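Local coordinates for DNA repair protein RAD2 (Saccharomyces cerevisiae, PDB 4Q0W) that cuts DNA as a magnesium-dependent single-stranded DNA endonuclease of the XPG/RAD2 family, in the incision step of excision repair; this chain is its catalytic core, at residues 187-192 / 205-210; 74-79 / 170-175. All coordinates share one frame; numbering follows the deposited sequence.

Interaction 1 of 2, residues 187-192 / 205-210; sequences GIITDD and KNMFHE. With nucleotides of chain C.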
ATOM      1  N   GLY A 187     -11.375 -33.143  11.168  1.00 28.68           N
ATOM      2  CA  GLY A 187     -10.900 -31.917  10.548  1.00 21.99           C
ATOM      3  C   GLY A 187     -11.920 -30.807  10.709  1.00 20.94           C
ATOM      4  O   GLY A 187     -13.046 -31.051  11.161  1.00 18.97           O
ATOM      5  N   ILE A 188     -11.520 -29.584  10.362  1.00 18.02           N
ATOM      6  CA  ILE A 188     -12.400 -28.436  10.481  1.00 15.80           C
ATOM      7  C   ILE A 188     -12.474 -27.680   9.159  1.00 20.85           C
ATOM      8  O   ILE A 188     -11.452 -27.309   8.570  1.00 18.94           O
ATOM      9  CB  ILE A 188     -11.951 -27.469  11.598  1.00 18.46           C
ATOM     10  CG1 ILE A 188     -11.867 -28.189  12.946  1.00 20.72           C
ATOM     11  CG2 ILE A 188     -12.908 -26.287  11.683  1.00 13.94           C
ATOM     12  CD1 ILE A 188     -11.117 -27.367  14.050  1.00 20.54           C
ATOM     13  N   ILE A 189     -13.694 -27.469   8.681  1.00 14.41           N
ATOM     14  CA  ILE A 189     -13.886 -26.690   7.477  1.00 17.45           C
ATOM     15  C   ILE A 189     -14.276 -25.277   7.895  1.00 17.15           C
ATOM     16  O   ILE A 189     -15.360 -25.062   8.460  1.00 15.94           O
ATOM     17  CB  ILE A 189     -14.963 -27.337   6.558  1.00 22.13           C
ATOM     18  CG1 ILE A 189     -14.448 -28.661   5.977  1.00 19.74           C
ATOM     19  CG2 ILE A 189     -15.337 -26.398   5.418  1.00 19.38           C
ATOM     20  CD1 ILE A 189     -15.569 -29.575   5.403  1.00 19.93           C
ATOM     21  N   THR A 190     -13.375 -24.331   7.653  1.00 17.21           N
ATOM     22  CA  THR A 190     -13.608 -22.916   7.968  1.00 17.36           C
ATOM     23  C   THR A 190     -12.623 -22.084   7.182  1.00 15.93           C
ATOM     24  O   THR A 190     -11.595 -22.600   6.732  1.00 20.01           O
ATOM     25  CB  THR A 190     -13.418 -22.602   9.479  1.00 19.24           C
ATOM     26  OG1 THR A 190     -13.807 -21.244   9.730  1.00 22.37           O
ATOM     27  CG2 THR A 190     -11.941 -22.766   9.899  1.00 14.10           C
ATOM     28  N   ASP A 191     -12.928 -20.806   6.986  1.00 16.04           N
ATOM     29  CA  ASP A 191     -11.956 -19.902   6.404  1.00 18.34           C
ATOM     30  C   ASP A 191     -11.467 -18.876   7.428  1.00 20.27           C
ATOM     31  O   ASP A 191     -10.656 -17.998   7.107  1.00 19.73           O
ATOM     32  CB  ASP A 191     -12.544 -19.176   5.198  1.00 24.30           C
ATOM     33  CG  ASP A 191     -12.956 -20.125   4.085  1.00 29.02           C
ATOM     34  OD1 ASP A 191     -12.414 -21.252   4.023  1.00 21.36           O
ATOM     35  OD2 ASP A 191     -13.828 -19.733   3.277  1.00 28.42           O
ATOM     36  N   ASP A 192     -11.967 -18.985   8.654  1.00 20.81           N
ATOM     37  CA  ASP A 192     -11.695 -17.965   9.665  1.00 19.26           C
ATOM     38  C   ASP A 192     -10.449 -18.317  10.481  1.00 16.21           C
ATOM     39  O   ASP A 192     -10.447 -19.294  11.228  1.00 17.01           O
ATOM     40  CB  ASP A 192     -12.904 -17.788  10.589  1.00 19.43           C
ATOM     41  CG  ASP A 192     -12.798 -16.524  11.453  1.00 33.73           C
ATOM     42  OD1 ASP A 192     -11.762 -16.334  12.116  1.00 20.43           O
ATOM     43  OD2 ASP A 192     -13.739 -15.704  11.452  1.00 34.44           O
ATOM     44  N   LYS A 205      -9.375 -24.845   4.256  1.00 11.68           N
ATOM     45  CA  LYS A 205      -9.750 -23.505   3.820  1.00 16.03           C
ATOM     46  C   LYS A 205     -10.096 -23.505   2.321  1.00 19.70           C
ATOM     47  O   LYS A 205      -9.519 -24.286   1.546  1.00 21.65           O
ATOM     48  CB  LYS A 205      -8.580 -22.527   4.094  1.00 17.42           C
ATOM     49  CG  LYS A 205      -8.802 -21.129   3.538  1.00 21.68           C
ATOM     50  CD  LYS A 205      -7.679 -20.142   3.831  1.00 24.62           C
ATOM     51  CE  LYS A 205      -7.894 -18.877   3.004  1.00 25.58           C
ATOM     52  NZ  LYS A 205      -6.918 -17.786   3.319  1.00 39.47           N
ATOM     53  N   ASN A 206     -11.029 -22.637   1.920  1.00 17.65           N
ATOM     54  CA  ASN A 206     -11.462 -22.513   0.517  1.00 22.73           C
ATOM     55  C   ASN A 206     -12.180 -23.759   0.014  1.00 25.17           C
ATOM     56  O   ASN A 206     -12.135 -24.073  -1.174  1.00 21.49           O
ATOM     57  CB  ASN A 206     -10.286 -22.166  -0.417  1.00 23.10           C
ATOM     58  CG  ASN A 206      -9.707 -20.795  -0.144  1.00 30.37           C
ATOM     59  OD1 ASN A 206     -10.258 -20.020   0.639  1.00 33.29           O
ATOM     60  ND2 ASN A 206      -8.598 -20.484  -0.795  1.00 32.71           N
ATOM     61  N   MET A 207     -12.831 -24.466   0.932  1.00 16.44           N
ATOM     62  CA  MET A 207     -13.586 -25.672   0.608  1.00 23.12           C
ATOM     63  C   MET A 207     -14.675 -25.415  -0.446  1.00 28.42           C
ATOM     64  O   MET A 207     -14.965 -26.278  -1.266  1.00 25.55           O
ATOM     65  CB  MET A 207     -14.223 -26.232   1.881  1.00 17.87           C
ATOM     66  CG  MET A 207     -15.048 -27.495   1.687  1.00 30.90           C
ATOM     67  SD  MET A 207     -14.009 -28.956   1.458  1.00 34.54           S
ATOM     68  CE  MET A 207     -15.217 -30.070   0.752  1.00 35.63           C
ATOM     69  N   PHE A 208     -15.275 -24.230  -0.433  1.00 22.59           N
ATOM     70  CA  PHE A 208     -16.357 -23.962  -1.374  1.00 29.06           C
ATOM     71  C   PHE A 208     -15.984 -22.994  -2.496  1.00 39.28           C
ATOM     72  O   PHE A 208     -16.856 -22.402  -3.138  1.00 35.32           O
ATOM     73  CB  PHE A 208     -17.636 -23.581  -0.622  1.00 29.05           C
ATOM     74  CG  PHE A 208     -18.025 -24.610   0.397  1.00 26.45           C
ATOM     75  CD1 PHE A 208     -18.686 -25.766   0.014  1.00 22.52           C
ATOM     76  CD2 PHE A 208     -17.653 -24.466   1.720  1.00 19.72           C
ATOM     77  CE1 PHE A 208     -19.005 -26.746   0.939  1.00 19.74           C
ATOM     78  CE2 PHE A 208     -17.972 -25.438   2.657  1.00 16.76           C
ATOM     79  CZ  PHE A 208     -18.652 -26.580   2.261  1.00 23.91           C
ATOM     80  N   HIS A 209     -14.680 -22.855  -2.738  1.00 29.44           N
ATOM     81  CA  HIS A 209     -14.204 -22.255  -3.975  1.00 32.82           C
ATOM     82  C   HIS A 209     -14.447 -23.237  -5.117  1.00 32.65           C
ATOM     83  O   HIS A 209     -14.619 -24.435  -4.887  1.00 33.84           O
ATOM     84  CB  HIS A 209     -12.718 -21.900  -3.873  1.00 33.93           C
ATOM     85  CG  HIS A 209     -12.453 -20.651  -3.093  1.00 37.67           C
ATOM     86  ND1 HIS A 209     -11.302 -19.907  -3.246  1.00 43.55           N
ATOM     87  CD2 HIS A 209     -13.196 -20.009  -2.159  1.00 39.42           C
ATOM     88  CE1 HIS A 209     -11.346 -18.862  -2.438  1.00 37.98           C
ATOM     89  NE2 HIS A 209     -12.484 -18.899  -1.769  1.00 44.73           N
ATOM     90  N   GLU A 210     -14.466 -22.737  -6.346  1.00 37.23           N
ATOM     91  CA  GLU A 210     -14.708 -23.600  -7.500  1.00 46.62           C
ATOM     92  C   GLU A 210     -13.413 -24.247  -7.999  1.00 47.91           C
ATOM     93  O   GLU A 210     -12.917 -23.906  -9.078  1.00 47.42           O
ATOM     94  CB  GLU A 210     -15.377 -22.803  -8.622  1.00 47.28           C
ATOM     95  CG  GLU A 210     -16.688 -23.402  -9.092  1.00 55.63           C
ATOM     96  CD  GLU A 210     -17.581 -23.818  -7.937  1.00 62.65           C
ATOM     97  OE1 GLU A 210     -17.831 -25.035  -7.793  1.00 64.41           O
ATOM     98  OE2 GLU A 210     -18.032 -22.932  -7.175  1.00 58.76           O
TER
ATOM     99  P    DA C   5     -10.375 -13.930   8.034  1.00 35.24           P
ATOM    100  OP1  DA C   5      -9.663 -15.133   8.565  1.00 25.11           O
ATOM    101  OP2  DA C   5     -10.062 -12.577   8.576  1.00 29.29           O
ATOM    102  O5'  DA C   5     -10.214 -13.822   6.438  1.00 32.65           O
ATOM    103  C5'  DA C   5     -10.653 -14.926   5.616  1.00 32.20           C
ATOM    104  C4'  DA C   5     -10.333 -14.684   4.155  1.00 31.49           C
ATOM    105  O4'  DA C   5     -11.227 -13.673   3.625  1.00 27.49           O
ATOM    106  C3'  DA C   5      -8.913 -14.203   3.856  1.00 33.83           C
ATOM    107  O3'  DA C   5      -8.435 -14.951   2.742  1.00 36.03           O
ATOM    108  C2'  DA C   5      -9.085 -12.710   3.539  1.00 31.77           C
ATOM    109  C1'  DA C   5     -10.495 -12.668   2.949  1.00 35.43           C
ATOM    110  N9   DA C   5     -11.266 -11.439   3.151  1.00 35.57           N
ATOM    111  C8   DA C   5     -11.480 -10.767   4.331  1.00 28.64           C
ATOM    112  N7   DA C   5     -12.247  -9.706   4.198  1.00 34.06           N
ATOM    113  C5   DA C   5     -12.572  -9.688   2.842  1.00 28.90           C
ATOM    114  C6   DA C   5     -13.356  -8.810   2.060  1.00 31.17           C
ATOM    115  N6   DA C   5     -13.988  -7.741   2.567  1.00 31.16           N
ATOM    116  N1   DA C   5     -13.469  -9.081   0.736  1.00 32.31           N
ATOM    117  C2   DA C   5     -12.845 -10.154   0.237  1.00 28.00           C
ATOM    118  N3   DA C   5     -12.079 -11.046   0.872  1.00 31.91           N
ATOM    119  C4   DA C   5     -11.979 -10.752   2.183  1.00 32.86           C
ATOM    120  P    DG C   4     -16.370 -11.085  10.165  1.00 42.81           P
ATOM    121  OP1  DG C   4     -16.196 -11.431  11.600  1.00 46.79           O
ATOM    122  OP2  DG C   4     -16.282  -9.666   9.723  1.00 44.67           O
ATOM    123  O5'  DG C   4     -15.330 -11.923   9.289  1.00 33.75           O
ATOM    124  C5'  DG C   4     -15.297 -13.332   9.368  1.00 35.68           C
ATOM    125  C4'  DG C   4     -14.279 -13.820   8.354  1.00 34.85           C
ATOM    126  O4'  DG C   4     -14.710 -13.484   7.006  1.00 31.51           O
ATOM    127  C3'  DG C   4     -12.881 -13.216   8.507  1.00 33.93           C
ATOM    128  O3'  DG C   4     -11.944 -14.260   8.238  1.00 31.15           O
ATOM    129  C2'  DG C   4     -12.835 -12.088   7.466  1.00 26.98           C
ATOM    130  C1'  DG C   4     -13.747 -12.638   6.369  1.00 32.46           C
ATOM    131  N9   DG C   4     -14.544 -11.636   5.664  1.00 35.88           N
ATOM    132  C8   DG C   4     -15.126 -10.495   6.174  1.00 36.21           C
ATOM    133  N7   DG C   4     -15.805  -9.816   5.285  1.00 32.71           N
ATOM    134  C5   DG C   4     -15.671 -10.545   4.115  1.00 32.18           C
ATOM    135  C6   DG C   4     -16.193 -10.295   2.827  1.00 29.43           C
ATOM    136  O6   DG C   4     -16.898  -9.345   2.461  1.00 33.67           O
ATOM    137  N1   DG C   4     -15.808 -11.289   1.923  1.00 29.82           N
ATOM    138  C2   DG C   4     -15.025 -12.392   2.241  1.00 39.84           C
ATOM    139  N2   DG C   4     -14.750 -13.265   1.247  1.00 32.03           N
ATOM    140  N3   DG C   4     -14.535 -12.635   3.457  1.00 31.31           N
ATOM    141  C4   DG C   4     -14.903 -11.673   4.337  1.00 35.08           C
ATOM    142  P    DT C   6      -6.988 -14.640   2.102  1.00 40.64           P
ATOM    143  OP1  DT C   6      -6.474 -15.947   1.616  1.00 38.78           O
ATOM    144  OP2  DT C   6      -6.212 -13.834   3.081  1.00 39.62           O
ATOM    145  O5'  DT C   6      -7.298 -13.679   0.850  1.00 36.57           O
ATOM    146  C5'  DT C   6      -8.167 -14.083  -0.210  1.00 30.36           C
ATOM    147  C4'  DT C   6      -8.370 -12.948  -1.206  1.00 38.79           C
ATOM    148  O4'  DT C   6      -9.145 -11.863  -0.625  1.00 37.24           O
ATOM    149  C3'  DT C   6      -7.096 -12.309  -1.766  1.00 40.32           C
ATOM    150  O3'  DT C   6      -7.170 -12.484  -3.186  1.00 50.87           O
ATOM    151  C2'  DT C   6      -7.147 -10.842  -1.306  1.00 35.88           C
ATOM    152  C1'  DT C   6      -8.645 -10.625  -1.101  1.00 36.30           C
ATOM    153  N1   DT C   6      -9.085  -9.590  -0.101  1.00 33.99           N
ATOM    154  C2   DT C   6      -9.983  -8.625  -0.515  1.00 29.08           C
ATOM    155  O2   DT C   6     -10.411  -8.552  -1.653  1.00 34.96           O
ATOM    156  N3   DT C   6     -10.366  -7.732   0.449  1.00 29.65           N
ATOM    157  C4   DT C   6      -9.948  -7.705   1.770  1.00 35.88           C
ATOM    158  O4   DT C   6     -10.359  -6.846   2.555  1.00 34.50           O
ATOM    159  C5   DT C   6      -9.012  -8.751   2.148  1.00 36.92           C
ATOM    160  C7   DT C   6      -8.490  -8.820   3.561  1.00 34.20           C
ATOM    161  C6   DT C   6      -8.631  -9.638   1.209  1.00 29.41           C
TER
HETATM  162  O   HOH W   1     -13.251 -23.712   3.902  1.00 19.38           O
HETATM  163  O   HOH W   2     -14.838 -21.807   1.264  1.00 30.23           O

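Interaction 2 of 2, residues 74-79 / 170-175; sequences VFDGGV and MEAEAQ. With CA (calcium ion), chain E.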
ATOM      1  N   VAL A  74     -21.770 -26.443  12.683  1.00 18.21           N
ATOM      2  CA  VAL A  74     -21.677 -25.702  13.938  1.00 21.68           C
ATOM      3  C   VAL A  74     -22.127 -24.269  13.716  1.00 18.78           C
ATOM      4  O   VAL A  74     -21.637 -23.594  12.795  1.00 18.03           O
ATOM      5  CB  VAL A  74     -20.246 -25.733  14.524  1.00 21.39           C
ATOM      6  CG1 VAL A  74     -20.201 -24.976  15.857  1.00 19.21           C
ATOM      7  CG2 VAL A  74     -19.796 -27.168  14.724  1.00 16.83           C
ATOM      8  N   PHE A  75     -23.075 -23.823  14.544  1.00 19.26           N
ATOM      9  CA  PHE A  75     -23.579 -22.454  14.487  1.00 16.96           C
ATOM     10  C   PHE A  75     -23.102 -21.630  15.689  1.00 22.72           C
ATOM     11  O   PHE A  75     -22.799 -22.192  16.743  1.00 22.53           O
ATOM     12  CB  PHE A  75     -25.116 -22.460  14.422  1.00 19.06           C
ATOM     13  CG  PHE A  75     -25.663 -23.079  13.157  1.00 23.25           C
ATOM     14  CD1 PHE A  75     -25.901 -24.447  13.082  1.00 21.43           C
ATOM     15  CD2 PHE A  75     -25.914 -22.295  12.037  1.00 19.92           C
ATOM     16  CE1 PHE A  75     -26.401 -25.022  11.917  1.00 18.64           C
ATOM     17  CE2 PHE A  75     -26.414 -22.862  10.861  1.00 23.24           C
ATOM     18  CZ  PHE A  75     -26.653 -24.225  10.802  1.00 21.97           C
ATOM     19  N   ASP A  76     -23.024 -20.307  15.526  1.00 21.35           N
ATOM     20  CA  ASP A  76     -22.701 -19.415  16.643  1.00 26.21           C
ATOM     21  C   ASP A  76     -23.830 -19.391  17.667  1.00 22.69           C
ATOM     22  O   ASP A  76     -25.009 -19.418  17.293  1.00 26.98           O
ATOM     23  CB  ASP A  76     -22.528 -17.976  16.150  1.00 26.91           C
ATOM     24  CG  ASP A  76     -21.126 -17.676  15.676  1.00 31.32           C
ATOM     25  OD1 ASP A  76     -20.192 -18.451  15.982  1.00 36.19           O
ATOM     26  OD2 ASP A  76     -20.964 -16.647  14.991  1.00 35.24           O
ATOM     27  N   GLY A  77     -23.474 -19.338  18.948  1.00 24.00           N
ATOM     28  CA  GLY A  77     -24.414 -18.923  19.977  1.00 26.90           C
ATOM     29  C   GLY A  77     -24.221 -17.430  20.200  1.00 31.78           C
ATOM     30  O   GLY A  77     -24.443 -16.621  19.292  1.00 37.57           O
ATOM     31  N   GLY A  78     -23.755 -17.054  21.383  1.00 32.37           N
ATOM     32  CA  GLY A  78     -23.584 -15.644  21.680  1.00 29.28           C
ATOM     33  C   GLY A  78     -22.341 -14.994  21.083  1.00 32.32           C
ATOM     34  O   GLY A  78     -21.481 -15.652  20.479  1.00 29.05           O
ATOM     35  N   VAL A  79     -22.258 -13.677  21.242  1.00 24.02           N
ATOM     36  CA  VAL A  79     -21.049 -12.939  20.921  1.00 25.19           C
ATOM     37  C   VAL A  79     -20.348 -12.670  22.246  1.00 28.25           C
ATOM     38  O   VAL A  79     -20.942 -12.080  23.158  1.00 24.83           O
ATOM     39  CB  VAL A  79     -21.375 -11.614  20.218  1.00 29.17           C
ATOM     40  CG1 VAL A  79     -20.101 -10.809  19.985  1.00 29.27           C
ATOM     41  CG2 VAL A  79     -22.120 -11.882  18.897  1.00 30.28           C
ATOM     42  N   MET A 170     -20.956 -20.043  22.358  1.00 26.02           N
ATOM     43  CA  MET A 170     -20.527 -18.745  21.852  1.00 25.68           C
ATOM     44  C   MET A 170     -20.044 -18.849  20.402  1.00 30.06           C
ATOM     45  O   MET A 170     -20.860 -19.007  19.491  1.00 26.28           O
ATOM     46  CB  MET A 170     -19.455 -18.140  22.768  1.00 20.80           C
ATOM     47  CG  MET A 170     -20.016 -17.627  24.095  1.00 30.27           C
ATOM     48  SD  MET A 170     -20.884 -16.046  23.868  1.00 33.00           S
ATOM     49  CE  MET A 170     -21.545 -15.795  25.524  1.00 39.80           C
ATOM     50  N   GLU A 171     -18.733 -18.746  20.180  1.00 21.64           N
ATOM     51  CA  GLU A 171     -18.205 -18.744  18.813  1.00 28.16           C
ATOM     52  C   GLU A 171     -18.105 -20.147  18.203  1.00 25.34           C
ATOM     53  O   GLU A 171     -17.625 -21.091  18.836  1.00 22.73           O
ATOM     54  CB  GLU A 171     -16.855 -18.030  18.747  1.00 34.33           C
ATOM     55  CG  GLU A 171     -16.996 -16.515  18.681  1.00 37.95           C
ATOM     56  CD  GLU A 171     -15.727 -15.795  19.070  1.00 48.05           C
ATOM     57  OE1 GLU A 171     -15.253 -16.024  20.202  1.00 48.81           O
ATOM     58  OE2 GLU A 171     -15.207 -15.007  18.247  1.00 42.54           O
ATOM     59  N   ALA A 172     -18.568 -20.274  16.966  1.00 21.17           N
ATOM     60  CA  ALA A 172     -18.559 -21.569  16.287  1.00 26.32           C
ATOM     61  C   ALA A 172     -17.142 -22.130  16.100  1.00 22.61           C
ATOM     62  O   ALA A 172     -16.920 -23.324  16.315  1.00 21.48           O
ATOM     63  CB  ALA A 172     -19.284 -21.468  14.963  1.00 21.59           C
ATOM     64  N   GLU A 173     -16.194 -21.273  15.716  1.00 20.71           N
ATOM     65  CA  GLU A 173     -14.821 -21.717  15.466  1.00 24.69           C
ATOM     66  C   GLU A 173     -14.199 -22.313  16.716  1.00 17.88           C
ATOM     67  O   GLU A 173     -13.458 -23.291  16.636  1.00 21.27           O
ATOM     68  CB  GLU A 173     -13.918 -20.570  14.982  1.00 30.69           C
ATOM     69  CG  GLU A 173     -14.545 -19.635  13.988  1.00 36.75           C
ATOM     70  CD  GLU A 173     -15.116 -18.411  14.660  1.00 42.30           C
ATOM     71  OE1 GLU A 173     -16.343 -18.379  14.907  1.00 41.91           O
ATOM     72  OE2 GLU A 173     -14.329 -17.485  14.954  1.00 47.81           O
ATOM     73  N   ALA A 174     -14.479 -21.707  17.868  1.00 20.25           N
ATOM     74  CA  ALA A 174     -13.968 -22.241  19.128  1.00 21.16           C
ATOM     75  C   ALA A 174     -14.535 -23.632  19.367  1.00 17.03           C
ATOM     76  O   ALA A 174     -13.812 -24.560  19.732  1.00 17.73           O
ATOM     77  CB  ALA A 174     -14.299 -21.311  20.297  1.00 18.50           C
ATOM     78  N   GLN A 175     -15.837 -23.776  19.162  1.00 20.58           N
ATOM     79  CA  GLN A 175     -16.476 -25.077  19.349  1.00 20.07           C
ATOM     80  C   GLN A 175     -15.927 -26.104  18.359  1.00 16.94           C
ATOM     81  O   GLN A 175     -15.722 -27.268  18.720  1.00 22.50           O
ATOM     82  CB  GLN A 175     -17.990 -24.961  19.208  1.00 21.32           C
ATOM     83  CG  GLN A 175     -18.729 -26.287  19.447  1.00 18.88           C
ATOM     84  CD  GLN A 175     -18.724 -26.679  20.912  1.00 21.41           C
ATOM     85  OE1 GLN A 175     -19.177 -25.911  21.770  1.00 24.85           O
ATOM     86  NE2 GLN A 175     -18.202 -27.864  21.211  1.00 20.33           N
TER
HETATM   87 CA    CA E1001     -14.145 -15.279  14.837  1.00 54.63          CA
HETATM   88  O   HOH W   3     -14.280 -13.591  13.043  1.00 43.25           O
HETATM   89  O   HOH W   4     -16.040 -14.975  13.443  1.00 47.34           O

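Interaction 1 of 2, residues 187-192 / 205-210
Asp191 receives the backbone N-H of Asn206 on OD1 at 2.9 Å, where the mixed Rossmann-like sheet of the nuclease core ends and the loop after strand 202-205 begins. The bond is nearly straight (168°), but the donor stands above the carboxylate plane, 36° out of it. Two waters widen the grip: water 1 links Asp191 OD1 to Met207 N, and water 2 joins OD2 to Phe208 N. An alanine in place of Asp191 would probably leave the amide of Asn206 without its acceptor and each water one partner short, so that the turn from Asn206 to His209 would be held less firmly against 187-192.

The first part of Lys205 passes this carboxylate. Its CA makes a CH···O contact with Thr190 O, CB is equally near that oxygen and Asp191 OD1, and CG passes 3.6 Å from Asp191 OD1. With CG anti to the backbone N (chi1 174°) and an extended chain, it reaches the DNA and makes a cation-pi contact with Trp6. CE passes beside OP1 of DT6 of chain C, to which NZ bonds, and a longer bond of 3.3 Å joins NZ to O3' of DA5 of chain C.

Ile189 CG2 lies 3.7 Å from Met207 CB and 3.9 Å from Phe208 CE2, with Leu64 touching all three residues. Thr190 OG1 bonds to Asp29 and accepts the amide N of Asp192, 3.1 Å away, in an ST turn.

Interaction 2 of 2, residues 74-79 / 170-175
Ala172 N donates to Asp76 OD1 at 2.6 Å, meeting the oxygen nearly end-on, and Gly77 N donates to Met170 O at 2.7 Å, in the carbonyl plane on a lone pair. These two bonds tie the loop leaving strand 70-75 to the start of helix 172-181. Asp76 thus takes a first-turn amide of a helix whose N-cap position is Glu171. CG of Asp76 is anti to the carbonyl carbon (chi1 -87°), which puts OD1 over the methyl of Ala172 as well, 3.3 Å from CB.

Around the polar pair comes packing. Val74 CG1 rests 3.7 Å from Ala172 CB and touches Gln175 CB, packing the strand against the helix. On the loop side, Met170 bends at chi2 (-76°) and lays SD across the backbone of Gly78, with Met170 SD 3.3 Å from Gly78 C.

Further out, Glu173 brings OE2 to the bound calcium ion. OE2 binds the metal at 2.2 Å beside waters 3 and 4, and Asp194 supplies another ligand, while Glu173 OE1 lies 4.0 Å from Asp76 OD1. By similarity, Asp76, Glu171 and Glu173 belong to the first magnesium site; Asp29, of the same site by similarity, touches Glu173 from strand 25-29. Acidic residues from strand ends of the N-domain and from the start of an I-domain helix come together here, consistent with the two-metal active site of XPG/RAD2 nucleases.

How the interactions relate
Both interactions build on the same sheet, yet they hold different elements: 187-192 / 205-210 joins a strand end to a loop within the I-domain, whereas 74-79 / 170-175 joins the N-domain to an I-domain helix. Each is partly buried: the inner side is Ile189 with Met207 in one and Val74 with Ala172 in the other, where Gly77 and Val79 are exposed. Interaction 1 supplements one direct bond with two water bridges and adds a lysine on the DNA; interaction 2 relies on two direct bonds and carries a metal ligand. Their centres lie about 17 Å apart, but they meet where Asp192 CG packs 3.9 Å from Glu173 OE2, at the active site.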